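Local coordinates for glucosamine-6-phosphate deaminase (Bacillus subtilis, PDB 2BKV), which is an enzyme of the glucosamine-6-phosphate isomerase/6-phosphogluconolactonase family, built on a Rossmann-like alpha/beta fold, at residues L32-G37 with I128-I133; I133-H138 with N158-Q163. One frame throughout, in Å; residues are numbered along the deposited sequence. Where two conformers were deposited one is given.

Interaction 1 (L32-G37 with I128-I133). With PGA (2-phosphoglycolic acid), chain C.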
ATOM      1  N   LEU A  32      10.577   2.394   4.001  1.00  7.12           N
ATOM      2  CA  LEU A  32       9.493   2.624   3.064  1.00  6.41           C
ATOM      3  C   LEU A  32       8.371   1.653   3.336  1.00  5.93           C
ATOM      4  O   LEU A  32       8.580   0.442   3.336  1.00  7.83           O
ATOM      5  CB  LEU A  32       9.940   2.410   1.603  1.00  6.14           C
ATOM      6  CG  LEU A  32      11.252   3.032   1.196  1.00  8.78           C
ATOM      7  CD1 LEU A  32      11.467   2.697  -0.308  1.00 10.62           C
ATOM      8  CD2 LEU A  32      11.270   4.537   1.422  1.00 10.77           C
ATOM      9  N   GLY A  33       7.157   2.176   3.454  1.00  5.33           N
ATOM     10  CA  GLY A  33       5.951   1.384   3.529  1.00  5.46           C
ATOM     11  C   GLY A  33       5.396   1.258   2.120  1.00  5.33           C
ATOM     12  O   GLY A  33       5.198   2.269   1.429  1.00  4.69           O
ATOM     13  N   LEU A  34       5.174   0.024   1.671  1.00  6.59           N
ATOM     14  CA  LEU A  34       4.816  -0.241   0.306  1.00  6.80           C
ATOM     15  C   LEU A  34       3.482  -0.952   0.192  1.00  7.28           C
ATOM     16  O   LEU A  34       2.965  -1.543   1.173  1.00  8.05           O
ATOM     17  CB  LEU A  34       5.898  -1.098  -0.326  1.00  7.21           C
ATOM     18  CG  LEU A  34       7.282  -0.422  -0.358  1.00  8.84           C
ATOM     19  CD1 LEU A  34       8.339  -1.320  -0.958  1.00 12.34           C
ATOM     20  CD2 LEU A  34       7.257   0.931  -1.064  1.00  8.79           C
ATOM     21  N   ALA A  35       2.961  -0.972  -1.030  1.00  8.31           N
ATOM     22  CA  ALA A  35       1.616  -1.510  -1.339  1.00  8.84           C
ATOM     23  C   ALA A  35       1.635  -2.285  -2.650  1.00  8.51           C
ATOM     24  O   ALA A  35       2.591  -2.179  -3.434  1.00  9.13           O
ATOM     25  CB  ALA A  35       0.674  -0.399  -1.410  1.00 11.27           C
ATOM     26  N   THR A  36       0.599  -3.095  -2.848  1.00  9.27           N
ATOM     27  CA  THR A  36       0.512  -3.903  -4.067  1.00  9.07           C
ATOM     28  C   THR A  36      -0.745  -3.517  -4.830  1.00  9.56           C
ATOM     29  O   THR A  36      -1.250  -2.414  -4.612  1.00 10.29           O
ATOM     30  CB  THR A  36       0.556  -5.414  -3.754  1.00 10.28           C
ATOM     31  OG1 THR A  36      -0.664  -5.776  -3.151  1.00 13.81           O
ATOM     32  CG2 THR A  36       1.709  -5.787  -2.828  1.00 11.62           C
ATOM     33  N   GLY A  37      -1.149  -4.364  -5.771  1.00 10.38           N
ATOM     34  CA  GLY A  37      -2.288  -4.112  -6.616  1.00  8.55           C
ATOM     35  C   GLY A  37      -1.893  -3.433  -7.933  1.00  8.68           C
ATOM     36  O   GLY A  37      -0.711  -3.225  -8.218  1.00  9.31           O
ATOM     37  N   ILE A 128       7.806   6.953   4.714  1.00  6.38           N
ATOM     38  CA  ILE A 128       6.714   7.167   3.797  1.00  7.16           C
ATOM     39  C   ILE A 128       5.913   5.903   3.705  1.00  6.86           C
ATOM     40  O   ILE A 128       6.476   4.820   3.792  1.00  7.53           O
ATOM     41  CB  ILE A 128       7.190   7.599   2.431  1.00  7.01           C
ATOM     42  CG1 ILE A 128       6.039   8.201   1.624  1.00  8.17           C
ATOM     43  CG2 ILE A 128       7.912   6.501   1.665  1.00  9.93           C
ATOM     44  CD1 ILE A 128       6.468   8.901   0.389  1.00 11.32           C
ATOM     45  N   GLN A 129       4.603   6.037   3.516  1.00  5.54           N
ATOM     46  CA  GLN A 129       3.745   4.873   3.286  1.00  6.14           C
ATOM     47  C   GLN A 129       2.961   5.112   1.998  1.00  6.40           C
ATOM     48  O   GLN A 129       2.199   6.037   1.908  1.00  6.12           O
ATOM     49  CB  GLN A 129       2.820   4.685   4.463  1.00  7.22           C
ATOM     50  CG  GLN A 129       1.853   3.568   4.330  1.00  6.78           C
ATOM     51  CD  GLN A 129       2.501   2.210   4.276  1.00  6.41           C
ATOM     52  OE1 GLN A 129       3.092   1.776   5.252  1.00  9.80           O
ATOM     53  NE2 GLN A 129       2.340   1.500   3.139  1.00  7.61           N
ATOM     54  N   LEU A 130       3.194   4.285   0.996  1.00  6.36           N
ATOM     55  CA  LEU A 130       2.386   4.257  -0.225  1.00  6.94           C
ATOM     56  C   LEU A 130       1.089   3.516   0.071  1.00  6.76           C
ATOM     57  O   LEU A 130       1.068   2.472   0.728  1.00  7.51           O
ATOM     58  CB  LEU A 130       3.161   3.559  -1.340  1.00  8.04           C
ATOM     59  CG  LEU A 130       4.130   4.355  -2.208  0.50 12.01           C
ATOM     60  CD1 LEU A 130       5.033   3.393  -2.954  0.50 13.23           C
ATOM     61  CD2 LEU A 130       3.362   5.213  -3.193  0.50 14.94           C
ATOM     62  N   LEU A 131      -0.011   4.070  -0.412  1.00  5.86           N
ATOM     63  CA  LEU A 131      -1.321   3.461  -0.238  1.00  6.70           C
ATOM     64  C   LEU A 131      -2.094   3.505  -1.535  1.00  7.03           C
ATOM     65  O   LEU A 131      -1.884   4.384  -2.349  1.00  6.37           O
ATOM     66  CB  LEU A 131      -2.162   4.256   0.762  1.00  7.68           C
ATOM     67  CG  LEU A 131      -1.749   4.297   2.190  1.00  9.71           C
ATOM     68  CD1 LEU A 131      -2.699   5.251   2.944  1.00  9.92           C
ATOM     69  CD2 LEU A 131      -1.790   2.936   2.827  1.00  9.43           C
ATOM     70  N   GLY A 132      -3.043   2.576  -1.671  1.00  7.68           N
ATOM     71  CA  GLY A 132      -4.141   2.653  -2.624  1.00  9.26           C
ATOM     72  C   GLY A 132      -5.452   2.801  -1.867  1.00  8.80           C
ATOM     73  O   GLY A 132      -5.475   2.837  -0.638  1.00 10.22           O
ATOM     74  N   ILE A 133      -6.549   2.907  -2.597  1.00 10.64           N
ATOM     75  CA  ILE A 133      -7.848   3.058  -1.995  1.00 10.71           C
ATOM     76  C   ILE A 133      -8.782   2.060  -2.670  1.00 10.97           C
ATOM     77  O   ILE A 133      -8.705   1.812  -3.867  1.00 11.50           O
ATOM     78  CB  ILE A 133      -8.368   4.503  -2.099  1.00 11.78           C
ATOM     79  CG1 ILE A 133      -9.563   4.769  -1.193  1.00 11.24           C
ATOM     80  CG2 ILE A 133      -8.695   4.837  -3.536  1.00 12.63           C
ATOM     81  CD1 ILE A 133      -9.902   6.245  -1.039  1.00 11.13           C
TER
HETATM   82  P   PGA C1242      -5.764  -1.720  -6.800  1.00 16.86           P
HETATM   83  O1P PGA C1242      -6.070  -2.087  -5.249  1.00 17.96           O
HETATM   84  O2P PGA C1242      -5.607  -3.139  -7.435  1.00 15.88           O
HETATM   85  O3P PGA C1242      -7.016  -1.004  -7.285  1.00 18.81           O
HETATM   86  O4P PGA C1242      -4.514  -0.849  -6.743  1.00 15.83           O
HETATM   87  C2  PGA C1242      -6.492  -1.046  -4.376  1.00 17.61           C
HETATM   88  C1  PGA C1242      -6.524  -1.573  -2.968  1.00 16.07           C
HETATM   89  O1  PGA C1242      -7.362  -2.713  -2.899  1.00 18.15           O
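Gly-33 joins strand 31-34 to strand 128-131 through two backbone hydrogen bonds. The strands are parallel neighbours in the central sheet of this Rossmann-like fold, and the axes of segments 32-34 and 128-131 differ by 11°. Gly-33 N donates to Ile-128 O at 2.8 Å. Gly-33 O accepts from Leu-130 N at 2.9 Å. Ala-35 then places its CB 3.6 Å from Leu-130 O.

The carboxamide of Gln-129 lies against the backbone of Gly-33, which has no side chain on that face. A bend at chi2 (65°) folds the amide back over its neighbour. Its OE1 is 3.4 Å from Gly-33 CA. The group is held by its own strand: NE2 donates to Leu-130 O at 2.9 Å, nearly straight (171°), with the acceptor in the amide plane. This bond fixes the rotation of the amide. Leu-66 and Met-182 also touch Gln-129.

On the other face, Leu-32 and Ile-128 meet by branch ends, CD2 to CG2 at 3.9 Å. Leu-34 CD2 approaches Leu-130 CD1 in the same apolar layer; this is less certain, because Leu-130 has two conformers. Met-84 and Phe-88 of helix 80-89 pack on Leu-34.

Strands 62-69 and 193-197 flank the pair in the sheet, and the contact is buried. Beyond Ala-35 the chains part towards 2-phosphoglycolic acid. Gly-37 turns there with a positive phi, and its CA lies 3.6 Å from ligand atom O2P.

Interaction 2 (I133-H138 with N158-Q163). With PGA (2-phosphoglycolic acid), chain C.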
ATOM      1  N   ILE A 133      -6.549   2.907  -2.597  1.00 10.64           N
ATOM      2  CA  ILE A 133      -7.848   3.058  -1.995  1.00 10.71           C
ATOM      3  C   ILE A 133      -8.782   2.060  -2.670  1.00 10.97           C
ATOM      4  O   ILE A 133      -8.705   1.812  -3.867  1.00 11.50           O
ATOM      5  CB  ILE A 133      -8.368   4.503  -2.099  1.00 11.78           C
ATOM      6  CG1 ILE A 133      -9.563   4.769  -1.193  1.00 11.24           C
ATOM      7  CG2 ILE A 133      -8.695   4.837  -3.536  1.00 12.63           C
ATOM      8  CD1 ILE A 133      -9.902   6.245  -1.039  1.00 11.13           C
ATOM      9  N   GLY A 134      -9.581   1.397  -1.873  1.00 10.45           N
ATOM     10  CA  GLY A 134     -10.633   0.558  -2.428  1.00 12.28           C
ATOM     11  C   GLY A 134     -11.781   1.354  -3.000  1.00 13.44           C
ATOM     12  O   GLY A 134     -11.982   2.532  -2.675  1.00 12.71           O
ATOM     13  N   ARG A 135     -12.587   0.691  -3.830  1.00 15.37           N
ATOM     14  CA  ARG A 135     -13.847   1.283  -4.270  1.00 16.98           C
ATOM     15  C   ARG A 135     -14.717   1.729  -3.097  1.00 15.64           C
ATOM     16  O   ARG A 135     -15.415   2.724  -3.206  1.00 18.78           O
ATOM     17  CB  ARG A 135     -14.649   0.288  -5.099  1.00 16.77           C
ATOM     18  CG  ARG A 135     -14.257   0.140  -6.547  0.50 19.58           C
ATOM     19  CD  ARG A 135     -15.376  -0.574  -7.335  0.50 21.38           C
ATOM     20  NE  ARG A 135     -16.721  -0.228  -6.857  0.50 23.12           N
ATOM     21  CZ  ARG A 135     -17.842  -0.863  -7.204  0.50 24.60           C
ATOM     22  NH1 ARG A 135     -17.802  -1.890  -8.048  0.50 27.21           N
ATOM     23  NH2 ARG A 135     -19.011  -0.473  -6.703  0.50 26.10           N
ATOM     24  N   ASN A 136     -14.658   0.992  -1.985  1.00 14.62           N
ATOM     25  CA  ASN A 136     -15.411   1.276  -0.773  1.00 14.93           C
ATOM     26  C   ASN A 136     -14.657   2.132   0.257  1.00 13.49           C
ATOM     27  O   ASN A 136     -15.099   2.269   1.390  1.00 13.25           O
ATOM     28  CB  ASN A 136     -15.846  -0.050  -0.120  1.00 14.90           C
ATOM     29  CG  ASN A 136     -14.690  -0.876   0.376  1.00 15.51           C
ATOM     30  OD1 ASN A 136     -13.529  -0.505   0.217  1.00 15.64           O
ATOM     31  ND2 ASN A 136     -15.007  -2.012   1.020  1.00 15.31           N
ATOM     32  N   GLY A 137     -13.508   2.676  -0.133  1.00 12.67           N
ATOM     33  CA  GLY A 137     -12.710   3.500   0.793  1.00 10.71           C
ATOM     34  C   GLY A 137     -11.721   2.737   1.638  1.00  9.69           C
ATOM     35  O   GLY A 137     -11.054   3.356   2.469  1.00  9.56           O
ATOM     36  N   HIS A 138     -11.582   1.417   1.452  1.00  8.37           N
ATOM     37  CA  HIS A 138     -10.624   0.692   2.279  1.00  9.45           C
ATOM     38  C   HIS A 138      -9.216   1.149   2.003  1.00  9.42           C
ATOM     39  O   HIS A 138      -8.914   1.646   0.929  1.00  8.76           O
ATOM     40  CB  HIS A 138     -10.738  -0.824   2.175  1.00 10.51           C
ATOM     41  CG  HIS A 138     -10.287  -1.444   0.894  1.00 11.28           C
ATOM     42  ND1 HIS A 138     -11.118  -2.268   0.173  1.00 16.31           N
ATOM     43  CD2 HIS A 138      -9.086  -1.484   0.268  1.00 14.68           C
ATOM     44  CE1 HIS A 138     -10.472  -2.737  -0.876  1.00 17.28           C
ATOM     45  NE2 HIS A 138      -9.235  -2.282  -0.841  1.00 15.95           N
ATOM     46  N   ASN A 158     -14.143  -8.266   2.483  1.00 16.84           N
ATOM     47  CA  ASN A 158     -15.503  -7.998   2.011  1.00 17.50           C
ATOM     48  C   ASN A 158     -15.654  -8.594   0.625  1.00 17.10           C
ATOM     49  O   ASN A 158     -14.669  -8.752  -0.120  1.00 16.46           O
ATOM     50  CB  ASN A 158     -15.817  -6.498   1.928  1.00 17.79           C
ATOM     51  CG  ASN A 158     -16.015  -5.856   3.279  1.00 19.86           C
ATOM     52  OD1 ASN A 158     -15.732  -6.435   4.335  1.00 23.30           O
ATOM     53  ND2 ASN A 158     -16.490  -4.626   3.253  1.00 23.13           N
ATOM     54  N   GLU A 159     -16.902  -8.901   0.270  1.00 17.57           N
ATOM     55  CA  GLU A 159     -17.195  -9.473  -1.043  1.00 18.06           C
ATOM     56  C   GLU A 159     -16.768  -8.552  -2.180  1.00 17.59           C
ATOM     57  O   GLU A 159     -16.243  -9.025  -3.191  1.00 17.64           O
ATOM     58  CB  GLU A 159     -18.668  -9.815  -1.171  1.00 18.95           C
ATOM     59  CG  GLU A 159     -19.064 -11.072  -0.408  1.00 23.01           C
ATOM     60  CD  GLU A 159     -18.756 -12.328  -1.187  1.00 27.35           C
ATOM     61  OE1 GLU A 159     -17.548 -12.657  -1.319  1.00 27.16           O
ATOM     62  OE2 GLU A 159     -19.733 -12.976  -1.662  1.00 30.52           O
ATOM     63  N   GLN A 160     -16.966  -7.244  -2.029  1.00 17.75           N
ATOM     64  CA  GLN A 160     -16.514  -6.284  -3.051  1.00 18.30           C
ATOM     65  C   GLN A 160     -14.995  -6.392  -3.285  1.00 16.73           C
ATOM     66  O   GLN A 160     -14.511  -6.250  -4.404  1.00 17.30           O
ATOM     67  CB  GLN A 160     -16.902  -4.855  -2.630  1.00 19.03           C
ATOM     68  CG  GLN A 160     -17.255  -3.918  -3.750  1.00 23.14           C
ATOM     69  CD  GLN A 160     -17.897  -2.633  -3.239  1.00 24.32           C
ATOM     70  OE1 GLN A 160     -17.495  -1.542  -3.627  1.00 30.54           O
ATOM     71  NE2 GLN A 160     -18.884  -2.760  -2.354  1.00 30.43           N
ATOM     72  N   THR A 161     -14.237  -6.635  -2.226  1.00 15.20           N
ATOM     73  CA  THR A 161     -12.784  -6.763  -2.364  1.00 14.84           C
ATOM     74  C   THR A 161     -12.364  -8.046  -3.102  1.00 14.07           C
ATOM     75  O   THR A 161     -11.508  -8.023  -3.985  1.00 13.96           O
ATOM     76  CB  THR A 161     -12.141  -6.676  -0.981  1.00 13.51           C
ATOM     77  OG1 THR A 161     -12.535  -5.430  -0.403  1.00 15.30           O
ATOM     78  CG2 THR A 161     -10.625  -6.771  -1.040  1.00 15.63           C
ATOM     79  N   ARG A 162     -12.960  -9.163  -2.739  1.00 14.65           N
ATOM     80  CA  ARG A 162     -12.719 -10.412  -3.432  1.00 15.25           C
ATOM     81  C   ARG A 162     -13.156 -10.280  -4.889  1.00 14.98           C
ATOM     82  O   ARG A 162     -12.439 -10.750  -5.778  1.00 16.70           O
ATOM     83  CB  ARG A 162     -13.439 -11.568  -2.726  1.00 14.69           C
ATOM     84  CG  ARG A 162     -12.908 -11.846  -1.332  1.00 15.61           C
ATOM     85  CD  ARG A 162     -13.529 -13.050  -0.620  1.00 16.60           C
ATOM     86  NE  ARG A 162     -13.071 -14.309  -1.201  1.00 16.84           N
ATOM     87  CZ  ARG A 162     -13.801 -15.104  -1.982  1.00 16.78           C
ATOM     88  NH1 ARG A 162     -15.064 -14.810  -2.237  1.00 18.64           N
ATOM     89  NH2 ARG A 162     -13.267 -16.224  -2.472  1.00 14.85           N
ATOM     90  N   GLN A 163     -14.309  -9.642  -5.135  1.00 15.80           N
ATOM     91  CA  GLN A 163     -14.800  -9.370  -6.519  1.00 16.24           C
ATOM     92  C   GLN A 163     -13.776  -8.558  -7.350  1.00 16.27           C
ATOM     93  O   GLN A 163     -13.536  -8.842  -8.510  1.00 17.17           O
ATOM     94  CB  GLN A 163     -16.159  -8.620  -6.483  1.00 16.56           C
ATOM     95  CG  GLN A 163     -16.819  -8.287  -7.853  1.00 18.71           C
ATOM     96  CD  GLN A 163     -18.102  -7.455  -7.728  1.00 21.37           C
ATOM     97  OE1 GLN A 163     -19.088  -7.691  -8.435  1.00 26.57           O
ATOM     98  NE2 GLN A 163     -18.101  -6.490  -6.818  1.00 24.81           N
TER
HETATM   99  P   PGA C1242      -5.764  -1.720  -6.800  1.00 16.86           P
HETATM  100  O1P PGA C1242      -6.070  -2.087  -5.249  1.00 17.96           O
HETATM  101  O2P PGA C1242      -5.607  -3.139  -7.435  1.00 15.88           O
HETATM  102  O3P PGA C1242      -7.016  -1.004  -7.285  1.00 18.81           O
HETATM  103  O4P PGA C1242      -4.514  -0.849  -6.743  1.00 15.83           O
HETATM  104  C2  PGA C1242      -6.492  -1.046  -4.376  1.00 17.61           C
HETATM  105  C1  PGA C1242      -6.524  -1.573  -2.968  1.00 16.07           C
HETATM  106  O1  PGA C1242      -7.362  -2.713  -2.899  1.00 18.15           O
HETATM  107  O   HOH W   1     -18.099  -2.185   1.508  0.50 19.37           O
HETATM  108  O   HOH W   2     -17.643  -3.170   0.719  0.50 24.85           O
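A type I turn from Gly-134 to Gly-137 sets Arg-135 and Asn-136 beside the start of helix 159-165, with the CA atoms of Asn-136 and Gln-160 8.0 Å apart. No direct hydrogen bond crosses between 133-138 and 158-163.

At the outer edge, Gln-160 reaches over Arg-135 with an extended chain. Its OE1 sits over one face of the guanidinium, offset toward the rim, 3.6 Å from Arg-135 NE. The amide and guanidinium planes are 50° apart. Arg-135 was modelled in two conformers, so this contact is doubtful in detail.

Asn-136 and Asn-158 bring their ND2 atoms to 3.7 Å, with the two amides almost perpendicular. A water site accepts from both, but it is modelled at two positions too close to be occupied together, so its exact place is doubtful. The other end of Asn-136 closes an Asx turn. A chi1 of 65° swings its OD1 back to accept from His-138 N at 3.0 Å.

Thr-161 comes up to the His-138 ring obliquely, with OG1 3.4 Å from His-138 CE1. Gly-134 CA covers a face of the imidazole, 3.5 Å above its centre. The Glu-143 carboxylate is hydrogen-bonded to Asn-136 ND2, Thr-161 OG1 and Asn-158 N, and weakly to His-138 ND1. It probably helps position the ring from the second shell.

The ring edge then meets the ligand. His-138 NE2 donates to O1 of 2-phosphoglycolic acid at 2.8 Å, nearly straight (172°). Segment 133-138 thus lines the ligand site beyond the strand end of the Rossmann-like sheet, and helix 159-165 backs His-138.

Interactions 1 and 2 follow each other along the chain and share Ile-133. Their centres are about 16 Å apart. Interaction 1 lies in the buried sheet, and its centre is about 2 Å from the centre of the chain; that of interaction 2 is about 14 Å from it. The bound 2-phosphoglycolic acid bridges them. Its phosphate lies by segment 32-37, where Gly-38 N and Thr-39 OG1 also bind the ligand. Its O1, at the other end, reaches the histidine of interaction 2. Ile-133 passes between: its O is 3.7 Å from ligand atom C2 and accepts from Lys-202 NZ, which also bonds the ligand.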